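Local coordinates for penicillin binding protein 2X (Streptococcus thermophilus, PDB 5U47) that probably cross-links peptidoglycan strands as a transpeptidase of the septal cell-wall machinery and is the kind of enzyme that beta-lactams inactivate by acylating an essential serine, at residues D37-V42 against L576-S581; Y50-I55 against V105-K110; D76-I81 against K124-A129. The protein carries 1 engineered substitution. All blocks are in the same frame, centred on the assembly; numbering follows the deposited sequence.

Contact 1: D37-V42 against L576-S581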
loop_
_atom_site.group_PDB
_atom_site.type_symbol
_atom_site.label_atom_id
_atom_site.label_comp_id
_atom_site.label_asym_id
_atom_site.label_seq_id
_atom_site.Cartn_x
_atom_site.Cartn_y
_atom_site.Cartn_z
ATOM N N ASP A 37 2.676 13.273 -1.369
ATOM C CA ASP A 37 2.839 12.482 -2.538
ATOM C C ASP A 37 4.374 12.532 -2.850
ATOM O O ASP A 37 5.156 13.130 -2.086
ATOM C CB ASP A 37 1.935 12.940 -3.704
ATOM C CG ASP A 37 2.577 14.001 -4.596
ATOM O OD1 ASP A 37 3.404 14.793 -4.123
ATOM O OD2 ASP A 37 2.223 14.022 -5.781
ATOM N N ARG A 38 4.789 11.937 -3.954
ATOM C CA ARG A 38 6.223 11.828 -4.288
ATOM C C ARG A 38 6.951 13.161 -4.525
ATOM O O ARG A 38 8.180 13.205 -4.432
ATOM C CB ARG A 38 6.413 10.890 -5.490
ATOM C CG ARG A 38 5.883 11.453 -6.803
ATOM C CD ARG A 38 5.884 10.422 -7.907
ATOM N NE ARG A 38 7.236 9.984 -8.266
ATOM C CZ ARG A 38 7.829 8.843 -7.899
ATOM N NH1 ARG A 38 7.194 7.909 -7.185
ATOM N NH2 ARG A 38 9.071 8.602 -8.323
ATOM N N ASN A 39 6.193 14.233 -4.798
ATOM C CA ASN A 39 6.754 15.558 -5.064
ATOM C C ASN A 39 6.363 16.596 -4.032
ATOM O O ASN A 39 6.431 17.787 -4.317
ATOM C CB ASN A 39 6.346 16.027 -6.469
ATOM C CG ASN A 39 7.064 15.280 -7.555
ATOM O OD1 ASN A 39 8.282 15.137 -7.518
ATOM N ND2 ASN A 39 6.334 14.817 -8.535
ATOM N N GLY A 40 5.905 16.163 -2.855
ATOM C CA GLY A 40 5.563 17.110 -1.799
ATOM C C GLY A 40 4.150 17.682 -1.762
ATOM O O GLY A 40 3.907 18.628 -1.033
ATOM N N ASN A 41 3.225 17.126 -2.538
ATOM C CA ASN A 41 1.821 17.564 -2.457
ATOM C C ASN A 41 1.239 16.963 -1.196
ATOM O O ASN A 41 1.372 15.756 -0.968
ATOM C CB ASN A 41 1.029 17.115 -3.681
ATOM C CG ASN A 41 1.500 17.796 -4.941
ATOM O OD1 ASN A 41 2.274 17.232 -5.702
ATOM N ND2 ASN A 41 1.081 19.041 -5.139
ATOM N N VAL A 42 0.592 17.794 -0.393
ATOM C CA VAL A 42 0.044 17.353 0.902
ATOM C C VAL A 42 -1.138 16.399 0.729
ATOM O O VAL A 42 -2.082 16.705 -0.022
ATOM C CB VAL A 42 -0.370 18.553 1.780
ATOM C CG1 VAL A 42 -1.032 18.089 3.086
ATOM C CG2 VAL A 42 0.839 19.432 2.087
ATOM N N LEU A 576 6.816 11.795 -13.054
ATOM C CA LEU A 576 6.671 10.490 -12.400
ATOM C C LEU A 576 8.010 9.843 -12.046
ATOM O O LEU A 576 8.073 9.038 -11.115
ATOM C CB LEU A 576 5.846 9.513 -13.256
ATOM C CG LEU A 576 4.347 9.773 -13.406
ATOM C CD1 LEU A 576 3.712 8.744 -14.322
ATOM C CD2 LEU A 576 3.674 9.757 -12.052
ATOM N N ASP A 577 9.067 10.154 -12.798
ATOM C CA ASP A 577 10.404 9.620 -12.496
ATOM C C ASP A 577 10.927 10.301 -11.234
ATOM O O ASP A 577 11.326 9.640 -10.280
ATOM C CB ASP A 577 11.395 9.883 -13.650
ATOM C CG ASP A 577 10.996 9.197 -14.963
ATOM O OD1 ASP A 577 10.366 8.117 -14.924
ATOM O OD2 ASP A 577 11.344 9.738 -16.039
ATOM N N THR A 578 10.889 11.630 -11.234
ATOM C CA THR A 578 11.389 12.429 -10.121
ATOM C C THR A 578 10.485 12.425 -8.890
ATOM O O THR A 578 9.286 12.125 -8.948
ATOM C CB THR A 578 11.620 13.917 -10.507
ATOM O OG1 THR A 578 10.371 14.548 -10.833
ATOM C CG2 THR A 578 12.597 14.040 -11.677
ATOM N N SER A 579 11.111 12.798 -7.785
ATOM C CA SER A 579 10.482 12.923 -6.502
ATOM C C SER A 579 11.426 13.805 -5.673
ATOM O O SER A 579 12.363 14.405 -6.220
ATOM C CB SER A 579 10.324 11.537 -5.866
ATOM O OG SER A 579 11.576 10.882 -5.761
ATOM N N VAL A 580 11.180 13.882 -4.367
ATOM C CA VAL A 580 12.090 14.610 -3.472
ATOM C C VAL A 580 13.501 13.985 -3.463
ATOM O O VAL A 580 14.430 14.605 -2.952
ATOM C CB VAL A 580 11.553 14.712 -2.020
ATOM C CG1 VAL A 580 10.370 15.668 -1.951
ATOM C CG2 VAL A 580 11.202 13.336 -1.454
ATOM N N SER A 581 13.643 12.763 -4.011
ATOM C CA SER A 581 14.956 12.094 -4.160
ATOM C C SER A 581 15.938 13.003 -4.897
ATOM O O SER A 581 17.087 13.136 -4.479
ATOM C CB SER A 581 14.838 10.785 -4.956
ATOM O OG SER A 581 13.927 9.874 -4.366
#

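Contact 2: Y50-I55 against V105-K110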
loop_
_atom_site.group_PDB
_atom_site.type_symbol
_atom_site.label_atom_id
_atom_site.label_comp_id
_atom_site.label_asym_id
_atom_site.label_seq_id
_atom_site.Cartn_x
_atom_site.Cartn_y
_atom_site.Cartn_z
ATOM N N TYR A 50 -8.825 26.262 17.897
ATOM C CA TYR A 50 -8.844 26.590 19.324
ATOM C C TYR A 50 -10.221 26.724 19.927
ATOM O O TYR A 50 -11.176 27.103 19.242
ATOM C CB TYR A 50 -8.072 27.878 19.540
ATOM C CG TYR A 50 -6.632 27.792 19.130
ATOM C CD1 TYR A 50 -6.250 28.020 17.813
ATOM C CD2 TYR A 50 -5.646 27.494 20.056
ATOM C CE1 TYR A 50 -4.922 27.939 17.425
ATOM C CE2 TYR A 50 -4.306 27.427 19.684
ATOM C CZ TYR A 50 -3.956 27.646 18.364
ATOM O OH TYR A 50 -2.635 27.583 17.977
ATOM N N SER A 51 -10.300 26.397 21.217
ATOM C CA SER A 51 -11.519 26.491 21.997
ATOM C C SER A 51 -11.268 27.536 23.068
ATOM O O SER A 51 -10.258 27.457 23.797
ATOM C CB SER A 51 -11.882 25.163 22.658
ATOM O OG SER A 51 -12.187 24.173 21.697
ATOM N N ILE A 52 -12.190 28.498 23.167
ATOM C CA ILE A 52 -12.051 29.615 24.109
ATOM C C ILE A 52 -12.728 29.311 25.453
ATOM O O ILE A 52 -13.832 28.768 25.500
ATOM C CB ILE A 52 -12.559 30.958 23.496
ATOM C CG1 ILE A 52 -12.171 32.137 24.396
ATOM C CG2 ILE A 52 -14.068 30.940 23.229
ATOM C CD1 ILE A 52 -12.498 33.496 23.804
ATOM N N TYR A 53 -12.040 29.661 26.536
ATOM C CA TYR A 53 -12.546 29.471 27.898
ATOM C C TYR A 53 -12.390 30.746 28.696
ATOM O O TYR A 53 -11.555 31.594 28.376
ATOM C CB TYR A 53 -11.781 28.361 28.620
ATOM C CG TYR A 53 -11.934 27.014 27.975
ATOM C CD1 TYR A 53 -11.109 26.636 26.912
ATOM C CD2 TYR A 53 -12.889 26.112 28.424
ATOM C CE1 TYR A 53 -11.245 25.401 26.304
ATOM C CE2 TYR A 53 -13.031 24.872 27.826
ATOM C CZ TYR A 53 -12.208 24.519 26.760
ATOM O OH TYR A 53 -12.345 23.285 26.157
ATOM N N ALA A 54 -13.201 30.869 29.741
ATOM C CA ALA A 54 -13.153 32.026 30.634
ATOM C C ALA A 54 -13.159 31.533 32.077
ATOM O O ALA A 54 -14.075 30.820 32.483
ATOM C CB ALA A 54 -14.333 32.962 30.370
ATOM N N ILE A 55 -12.109 31.861 32.829
ATOM C CA ILE A 55 -12.048 31.483 34.234
ATOM C C ILE A 55 -12.728 32.596 35.036
ATOM O O ILE A 55 -12.270 33.746 35.022
ATOM C CB ILE A 55 -10.609 31.259 34.722
ATOM C CG1 ILE A 55 -10.018 30.025 34.035
ATOM C CG2 ILE A 55 -10.593 31.092 36.249
ATOM C CD1 ILE A 55 -8.576 29.757 34.413
ATOM N N VAL A 105 -15.546 28.381 32.325
ATOM C CA VAL A 105 -16.663 28.107 31.436
ATOM C C VAL A 105 -16.247 28.210 29.966
ATOM O O VAL A 105 -15.265 28.890 29.625
ATOM C CB VAL A 105 -17.850 29.055 31.717
ATOM C CG1 VAL A 105 -18.200 29.021 33.204
ATOM C CG2 VAL A 105 -17.538 30.488 31.278
ATOM N N SER A 106 -17.005 27.526 29.113
ATOM C CA SER A 106 -16.786 27.525 27.669
ATOM C C SER A 106 -17.934 28.291 26.996
ATOM O O SER A 106 -18.793 28.849 27.679
ATOM C CB SER A 106 -16.661 26.090 27.152
ATOM O OG SER A 106 -17.812 25.334 27.470
ATOM N N PHE A 107 -17.953 28.315 25.667
ATOM C CA PHE A 107 -18.942 29.106 24.938
ATOM C C PHE A 107 -19.578 28.388 23.744
ATOM O O PHE A 107 -19.922 29.024 22.741
ATOM C CB PHE A 107 -18.294 30.440 24.518
ATOM C CG PHE A 107 -17.887 31.302 25.683
ATOM C CD1 PHE A 107 -16.631 31.162 26.274
ATOM C CD2 PHE A 107 -18.765 32.238 26.209
ATOM C CE1 PHE A 107 -16.266 31.945 27.361
ATOM C CE2 PHE A 107 -18.404 33.018 27.294
ATOM C CZ PHE A 107 -17.155 32.878 27.871
ATOM N N GLY A 108 -19.751 27.068 23.867
ATOM C CA GLY A 108 -20.421 26.268 22.833
ATOM C C GLY A 108 -19.724 26.146 21.489
ATOM O O GLY A 108 -18.524 26.384 21.379
ATOM N N LEU A 109 -20.500 25.789 20.459
ATOM C CA LEU A 109 -19.962 25.588 19.099
ATOM C C LEU A 109 -19.235 26.789 18.512
ATOM O O LEU A 109 -18.209 26.614 17.862
ATOM C CB LEU A 109 -21.050 25.117 18.124
ATOM C CG LEU A 109 -21.365 23.614 18.075
ATOM C CD1 LEU A 109 -21.604 23.005 19.454
ATOM C CD2 LEU A 109 -22.564 23.397 17.154
ATOM N N LYS A 110 -19.759 27.998 18.721
ATOM C CA LYS A 110 -19.084 29.196 18.213
ATOM C C LYS A 110 -17.773 29.453 18.985
ATOM O O LYS A 110 -16.898 30.175 18.507
ATOM C CB LYS A 110 -19.996 30.417 18.252
ATOM C CG LYS A 110 -21.184 30.348 17.294
ATOM C CD LYS A 110 -21.854 31.712 17.164
ATOM C CE LYS A 110 -23.034 31.723 16.194
ATOM N NZ LYS A 110 -24.262 31.087 16.749
#

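Contact 3: D76-I81 against K124-A129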
loop_
_atom_site.group_PDB
_atom_site.type_symbol
_atom_site.label_atom_id
_atom_site.label_comp_id
_atom_site.label_asym_id
_atom_site.label_seq_id
_atom_site.Cartn_x
_atom_site.Cartn_y
_atom_site.Cartn_z
ATOM N N ASP A 76 -19.522 42.509 30.345
ATOM C CA ASP A 76 -20.153 43.183 29.205
ATOM C C ASP A 76 -19.180 43.461 28.059
ATOM O O ASP A 76 -19.555 43.356 26.895
ATOM C CB ASP A 76 -20.781 44.514 29.654
ATOM C CG ASP A 76 -21.539 45.216 28.532
ATOM O OD1 ASP A 76 -22.470 44.606 27.957
ATOM O OD2 ASP A 76 -21.213 46.385 28.238
ATOM N N LYS A 77 -17.945 43.848 28.385
ATOM C CA LYS A 77 -16.953 44.125 27.340
ATOM C C LYS A 77 -16.558 42.821 26.627
ATOM O O LYS A 77 -16.360 42.802 25.406
ATOM C CB LYS A 77 -15.733 44.858 27.909
ATOM C CG LYS A 77 -14.638 45.166 26.891
ATOM C CD LYS A 77 -15.178 45.857 25.636
ATOM C CE LYS A 77 -14.065 46.164 24.650
ATOM N NZ LYS A 77 -14.598 46.716 23.378
ATOM N N VAL A 78 -16.459 41.734 27.396
ATOM C CA VAL A 78 -16.170 40.416 26.839
ATOM C C VAL A 78 -17.282 40.029 25.855
ATOM O O VAL A 78 -16.998 39.488 24.781
ATOM C CB VAL A 78 -16.016 39.334 27.943
ATOM C CG1 VAL A 78 -15.902 37.936 27.335
ATOM C CG2 VAL A 78 -14.804 39.621 28.819
ATOM N N ALA A 79 -18.537 40.333 26.201
ATOM C CA ALA A 79 -19.655 40.003 25.302
ATOM C C ALA A 79 -19.572 40.803 23.992
ATOM O O ALA A 79 -19.828 40.261 22.897
ATOM C CB ALA A 79 -20.988 40.231 25.990
ATOM N N ASP A 80 -19.208 42.086 24.105
ATOM C CA ASP A 80 -19.047 42.951 22.924
ATOM C C ASP A 80 -17.992 42.351 22.010
ATOM O O ASP A 80 -18.188 42.247 20.796
ATOM C CB ASP A 80 -18.641 44.374 23.320
ATOM C CG ASP A 80 -19.737 45.116 24.092
ATOM O OD1 ASP A 80 -20.916 44.687 24.052
ATOM O OD2 ASP A 80 -19.410 46.140 24.729
ATOM N N ILE A 81 -16.885 41.931 22.618
ATOM C CA ILE A 81 -15.791 41.314 21.878
ATOM C C ILE A 81 -16.217 39.986 21.219
ATOM O O ILE A 81 -15.943 39.776 20.033
ATOM C CB ILE A 81 -14.543 41.127 22.776
ATOM C CG1 ILE A 81 -13.967 42.510 23.150
ATOM C CG2 ILE A 81 -13.489 40.287 22.054
ATOM C CD1 ILE A 81 -12.918 42.492 24.247
ATOM N N LYS A 124 -5.222 39.662 21.357
ATOM C CA LYS A 124 -4.800 41.063 21.289
ATOM C C LYS A 124 -5.897 41.982 21.811
ATOM O O LYS A 124 -5.615 42.978 22.469
ATOM C CB LYS A 124 -4.429 41.460 19.851
ATOM C CG LYS A 124 -3.929 42.894 19.721
ATOM C CD LYS A 124 -3.503 43.238 18.302
ATOM C CE LYS A 124 -3.034 44.686 18.232
ATOM N NZ LYS A 124 -2.577 45.082 16.868
ATOM N N THR A 125 -7.145 41.629 21.520
ATOM C CA THR A 125 -8.291 42.426 21.948
ATOM C C THR A 125 -8.454 42.414 23.474
ATOM O O THR A 125 -8.722 43.452 24.067
ATOM C CB THR A 125 -9.584 41.956 21.231
ATOM O OG1 THR A 125 -9.366 41.955 19.813
ATOM C CG2 THR A 125 -10.751 42.864 21.537
ATOM N N PHE A 126 -8.288 41.256 24.110
ATOM C CA PHE A 126 -8.416 41.167 25.581
ATOM C C PHE A 126 -7.265 41.878 26.283
ATOM O O PHE A 126 -7.467 42.549 27.289
ATOM C CB PHE A 126 -8.496 39.713 26.069
ATOM C CG PHE A 126 -9.733 38.978 25.616
ATOM C CD1 PHE A 126 -10.992 39.446 25.950
ATOM C CD2 PHE A 126 -9.635 37.778 24.903
ATOM C CE1 PHE A 126 -12.136 38.767 25.550
ATOM C CE2 PHE A 126 -10.777 37.097 24.499
ATOM C CZ PHE A 126 -12.027 37.589 24.821
ATOM N N LYS A 127 -6.057 41.713 25.745
ATOM C CA LYS A 127 -4.858 42.355 26.293
ATOM C C LYS A 127 -5.016 43.880 26.235
ATOM O O LYS A 127 -4.804 44.557 27.242
ATOM C CB LYS A 127 -3.608 41.909 25.515
ATOM C CG LYS A 127 -2.265 42.458 26.011
ATOM C CD LYS A 127 -1.101 42.031 25.110
ATOM C CE LYS A 127 -1.122 42.735 23.749
ATOM N NZ LYS A 127 -0.196 42.141 22.736
ATOM N N ASP A 128 -5.413 44.410 25.070
ATOM C CA ASP A 128 -5.615 45.873 24.899
ATOM C C ASP A 128 -6.742 46.412 25.791
ATOM O O ASP A 128 -6.666 47.551 26.249
ATOM C CB ASP A 128 -5.871 46.253 23.426
ATOM C CG ASP A 128 -4.653 45.986 22.510
ATOM O OD1 ASP A 128 -3.530 45.744 23.019
ATOM O OD2 ASP A 128 -4.826 46.020 21.266
ATOM N N ALA A 129 -7.766 45.593 26.044
ATOM C CA ALA A 129 -8.889 45.977 26.928
ATOM C C ALA A 129 -8.612 45.708 28.417
ATOM O O ALA A 129 -9.482 45.933 29.258
ATOM C CB ALA A 129 -10.164 45.254 26.505
#

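Contact 1: D37-V42 against L576-S581
Arg38 turns its CG between its own backbone N and carbonyl carbon (chi1 69°), and the chain, extended at chi2, bends at chi3 (-65°) to set NE facing the end of helix 574-577 and the residues that follow it. NE donates to Thr578 O at 3.0 Å, with the acceptor tilted a little from the guanidinium plane. NH2 donates to Asp577 O at 3.2 Å; this oxygen lies in the guanidinium plane, but the donor stands well above the carbonyl plane. Leu576 O sits over one face of the group, 3.2 Å from CZ, and Ser579 CB over the opposite face. Arginine suits the place because NE and NH2 can each reach a separate carbonyl where this short helix ends, and the carbonyls there would tend to favour its positive charge. NH1 also donates to Thr221 O, and NH2 forms a salt bridge with Glu257. The segment 37-42 is the tip of the beta hairpin of strands 35-36 and 42-55, a type I turn from Asp37 to Gly40 with a G1 bulge at Gly40. Asp37 shapes it: OD1 accepts from Asn39 N at 2.9 Å, an Asx turn, and also from Asn41 N at 2.8 Å, the two donors arriving from opposite faces of the carboxylate. Gly40 has a positive phi (88°), at which a side chain would press on the preceding carbonyl. From the turn, Arg38 O accepts a 3.1 Å hydrogen bond from Val580 N, almost in line with the carbonyl, while Ser579 CB packs against the same oxygen. Asn39 OD1 approaches Ser579 CA to 3.3 Å, and its ND2 donates to Thr575 O. Ser579 OG accepts from Ser581 N, an ST turn that folds the chain beyond the helix.

Contact 2: Y50-I55 against V105-K110
The Phe107 ring meets strand 42-55 with its edge: Ile52 O and Ala54 CB both lie near the ring plane, while Tyr53 presents its ring obliquely to Ser106 CB and Val105 O. Phe107 CE1 touches Ala54 CB at 3.7 Å, and CD1 comes to 3.8 Å from Ile52 O and 4.0 Å from Ile52 CG2. Alanine suits a place where an aromatic edge comes so near the strand. Beyond the segments the Phe107 ring also touches Thr93, Gln96 and Leu97 of helix 90-97. Tyr53 CE2 lies 3.9 Å from Ser106 CB. Beside these side chains, Ala54 and Val105 form an antiparallel hydrogen-bonded pair, Ala54 N to Val105 O and Val105 N to Ala54 O, both 2.9 Å. This joins the short strand 104-105 to the long strand 42-55, which also pairs with strand 134-143. Val105 O has a further CA-H...O contact with Tyr53 CA at 3.3 Å. Branched Val105 suits a strand, and its CG2 meets the small Ala54 CB on the face where Phe107 packs. The two bonds of this single pair set the register and satisfy N and O of both residues, while apolar packing with Ile52 and Phe107 suits a buried contact.

Contact 3: D76-I81 against K124-A129
Helices 72-86 and 116-128 run roughly antiparallel at this contact, the axes of 76-81 and 124-128 inclined at 151° and 11.1 Å apart at closest approach. Ile81 and Thr125 point toward each other and meet tip to tip, CD1 of Ile81 lying only 3.5 Å from CG2 of Thr125, a tight carbon pair. Thr125 CG2 is anti to the backbone N and OG1 anti to the carbonyl carbon (chi1 -53°), which turns the methyl to the isoleucine, while OG1 is hydrogen-bonded to Asp121 O within its own helix. Threonine thus offers a carbon surface here with its hydroxyl satisfied locally. The Phe126 ring leans obliquely across Ile81, whose CD1 is 4.0 Å from Phe126 CD1, and Phe126 CE1 meets Val78 CG1 at 4.2 Å. This apolar seam joins two helices of the penicillin-binding-protein dimerisation domain and rests on one end of strand 134-143, where Val78 and Phe126 both touch Met134; Val78 also meets helix 90-97 through Thr93 and Leu97. Nearer the solvent, the aliphatic part of Lys77 passes Ala129, CE to CB 4.4 Å; a long side chain suits the margin, since its methylenes can pack while the ammonium group lies beyond them.

How the contacts relate
Contacts 2 and 3 belong to one small alpha/beta unit of the dimerisation domain, their centres about 14 Å apart, and Ile52 CD1 of the first packs on Phe126 CE2 of the second. Helix 72-86 follows strand 42-55 in the chain, and the segments of the two contacts alternate. Contact 2 is buried and joins strand pairing to side-chain packing; contact 3, partly buried, relies on apolar packing with a lysine at its margin. The centre of contact 1 lies about 41 Å from that of contact 2 and about 46 Å from that of contact 3. It is also partly buried, but largely polar, joining segments 534 residues apart in sequence at their closest ends; both other contacts are nested within the loop it closes.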